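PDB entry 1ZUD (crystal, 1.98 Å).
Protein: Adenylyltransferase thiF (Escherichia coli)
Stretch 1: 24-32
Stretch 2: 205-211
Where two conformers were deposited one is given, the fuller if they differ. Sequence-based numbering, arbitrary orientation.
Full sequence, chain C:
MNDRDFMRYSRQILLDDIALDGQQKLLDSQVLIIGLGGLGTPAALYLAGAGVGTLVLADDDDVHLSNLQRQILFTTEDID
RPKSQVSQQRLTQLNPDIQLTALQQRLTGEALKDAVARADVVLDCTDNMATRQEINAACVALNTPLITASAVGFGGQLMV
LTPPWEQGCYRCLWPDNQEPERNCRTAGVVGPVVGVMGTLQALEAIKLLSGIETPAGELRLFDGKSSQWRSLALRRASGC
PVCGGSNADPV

Stretch 1 (24-32) QKLLDSQVL
Stretch 2 (205-211) AIKLLSG

Packing of stretch 24-32 against stretch 205-211 in E. coli ThiF, a contact burying 360 Å² in all. In stretch 1, Q24 to L27 are helical (phi near -63, psi -40 to -45, easing to -27 at L27); D28 (-93/1) and S29 (-94/169) lead the chain into a strand at Q30 to L32 (Q30 -132/129, V31 -123/134, L32 -104/121). In stretch 2, A205 to L208 continue a helix begun earlier (near -66/-42); L209 is -71/-29, S210 -93/-4, and G211 takes positive phi (83/31). The CA atoms of K25 and S210 lie 5.9 Å apart, those of L26 and L209 6.0 Å, those of V31 and A205 8.3 Å, so the chains run in opposite senses.

The apolar contact centres on L209 (m, t), which points toward stretch 1 and is the residue most covered. Its CD1 lies 3.5 Å from CG2 of V31 (t), its CB 3.8 Å from L26 CD2, and its CD2 3.7 Å from S29 OG. L26 (m, t) starts sideways, but its branched end comes nearer, placing CD1 4.4 Å from I206 CG2 (I206 m, t). These branched aliphatic side chains pack against one another and need no polar partners.

One polar contact joins the stretches: the extended K25 (m, t, t, t) lays CB 3.7 Å from L209 O and reaches S210 O with NZ, a weak hydrogen bond of 3.5 Å. K25 is exposed, which suits a charged amine.

Within each stretch, buried serine hydroxyls are satisfied locally, S29 OG (m) donating to K25 O at 2.5 Å and S210 OG (p) to I206 O at 2.7 Å. Backbone hydrogen bonds join S29 N to L26 O (3.0 Å) and, in stretch 2, L209 N to A205 O and S210 N to I206 O (both 2.9 Å). G211 suits its site because a CB would jam against S210 O and sit 3.3 Å from K25 NZ.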

# COMPACT_ATOMS: atom_id res chain seq x y z
N GLN C 24 -3.55 -22.58 10.22
CA GLN C 24 -4.04 -22.96 11.53
C GLN C 24 -3.58 -21.98 12.59
O GLN C 24 -4.35 -21.64 13.49
CB GLN C 24 -3.59 -24.39 11.94
CG GLN C 24 -4.30 -24.84 13.22
CD GLN C 24 -5.82 -24.79 13.07
OE1 GLN C 24 -6.37 -25.32 12.10
NE2 GLN C 24 -6.50 -24.15 14.02
N LYS C 25 -2.33 -21.53 12.49
CA LYS C 25 -1.84 -20.54 13.44
C LYS C 25 -2.68 -19.24 13.28
O LYS C 25 -3.01 -18.60 14.30
CB LYS C 25 -0.39 -20.20 13.19
CG LYS C 25 0.59 -21.34 13.32
CD LYS C 25 1.97 -20.81 12.95
CE LYS C 25 3.04 -21.91 12.95
NZ LYS C 25 4.38 -21.34 12.55
N LEU C 26 -3.00 -18.84 12.04
CA LEU C 26 -3.86 -17.60 11.91
C LEU C 26 -5.20 -17.86 12.58
O LEU C 26 -5.74 -17.04 13.33
CB LEU C 26 -4.14 -17.23 10.42
CG LEU C 26 -2.91 -16.83 9.61
CD1 LEU C 26 -3.29 -16.62 8.12
CD2 LEU C 26 -2.35 -15.57 10.19
N LEU C 27 -5.74 -19.03 12.30
CA LEU C 27 -7.04 -19.37 12.87
C LEU C 27 -7.01 -19.43 14.42
O LEU C 27 -8.02 -19.21 15.07
CB LEU C 27 -7.46 -20.71 12.28
CG LEU C 27 -8.59 -20.93 11.28
CD1 LEU C 27 -9.27 -19.65 10.83
CD2 LEU C 27 -8.04 -21.80 10.13
N ASP C 28 -5.85 -19.72 15.00
CA ASP C 28 -5.71 -19.79 16.45
C ASP C 28 -5.26 -18.46 17.05
O ASP C 28 -5.06 -18.36 18.25
CB ASP C 28 -4.63 -20.82 16.83
CG ASP C 28 -4.99 -22.27 16.45
OD1 ASP C 28 -6.21 -22.59 16.32
OD2 ASP C 28 -4.04 -23.07 16.29
N SER C 29 -5.08 -17.43 16.24
CA SER C 29 -4.61 -16.17 16.79
C SER C 29 -5.68 -15.17 17.16
O SER C 29 -6.87 -15.27 16.72
CB SER C 29 -3.71 -15.49 15.79
OG SER C 29 -2.68 -16.34 15.38
N GLN C 30 -5.23 -14.14 17.87
CA GLN C 30 -6.11 -13.06 18.26
C GLN C 30 -5.47 -11.72 17.97
O GLN C 30 -4.32 -11.44 18.37
CB GLN C 30 -6.50 -13.17 19.77
CG GLN C 30 -7.43 -11.95 20.16
CD GLN C 30 -8.08 -12.07 21.52
OE1 GLN C 30 -8.46 -13.17 21.96
NE2 GLN C 30 -8.23 -10.95 22.19
N VAL C 31 -6.20 -10.85 17.28
CA VAL C 31 -5.64 -9.53 16.93
C VAL C 31 -6.54 -8.44 17.46
O VAL C 31 -7.79 -8.52 17.36
CB VAL C 31 -5.50 -9.35 15.37
CG1 VAL C 31 -5.15 -7.87 15.01
CG2 VAL C 31 -4.35 -10.23 14.85
N LEU C 32 -5.93 -7.46 18.09
CA LEU C 32 -6.69 -6.31 18.57
C LEU C 32 -6.42 -5.14 17.61
O LEU C 32 -5.26 -4.70 17.44
CB LEU C 32 -6.29 -5.91 20.01
CG LEU C 32 -6.79 -4.57 20.59
CD1 LEU C 32 -8.36 -4.54 20.79
CD2 LEU C 32 -6.07 -4.34 21.91
N ALA C 205 0.81 -8.17 10.10
CA ALA C 205 0.17 -9.04 11.09
C ALA C 205 0.14 -10.48 10.65
O ALA C 205 0.38 -11.40 11.45
CB ALA C 205 -1.27 -8.56 11.41
N ILE C 206 -0.15 -10.70 9.39
CA ILE C 206 -0.21 -12.05 8.87
C ILE C 206 1.15 -12.69 8.90
O ILE C 206 1.27 -13.86 9.23
CB ILE C 206 -0.76 -12.03 7.42
CG1 ILE C 206 -2.23 -11.57 7.49
CG2 ILE C 206 -0.67 -13.41 6.78
CD1 ILE C 206 -2.80 -11.09 6.17
N LYS C 207 2.17 -11.92 8.55
CA LYS C 207 3.54 -12.45 8.57
C LYS C 207 3.95 -12.79 10.01
O LYS C 207 4.55 -13.87 10.26
CB LYS C 207 4.54 -11.46 7.95
CG LYS C 207 4.39 -11.34 6.41
CD LYS C 207 5.49 -10.48 5.78
CE LYS C 207 5.40 -9.04 6.31
NZ LYS C 207 6.48 -8.21 5.71
N LEU C 208 3.62 -11.89 10.94
CA LEU C 208 4.01 -12.14 12.32
C LEU C 208 3.28 -13.34 12.88
O LEU C 208 3.90 -14.20 13.53
CB LEU C 208 3.72 -10.94 13.20
CG LEU C 208 3.71 -11.29 14.69
CD1 LEU C 208 5.14 -11.37 15.22
CD2 LEU C 208 2.95 -10.25 15.42
N LEU C 209 1.97 -13.44 12.65
CA LEU C 209 1.20 -14.54 13.18
C LEU C 209 1.50 -15.87 12.49
O LEU C 209 1.39 -16.93 13.10
CB LEU C 209 -0.29 -14.23 13.10
CG LEU C 209 -0.71 -12.98 13.91
CD1 LEU C 209 -2.14 -12.59 13.52
CD2 LEU C 209 -0.61 -13.26 15.37
N SER C 210 1.88 -15.86 11.22
CA SER C 210 2.11 -17.16 10.60
C SER C 210 3.57 -17.57 10.73
O SER C 210 3.95 -18.65 10.35
CB SER C 210 1.68 -17.11 9.13
OG SER C 210 2.44 -16.16 8.43
N GLY C 211 4.40 -16.70 11.29
CA GLY C 211 5.79 -17.06 11.46
C GLY C 211 6.68 -16.87 10.25
O GLY C 211 7.64 -17.59 10.10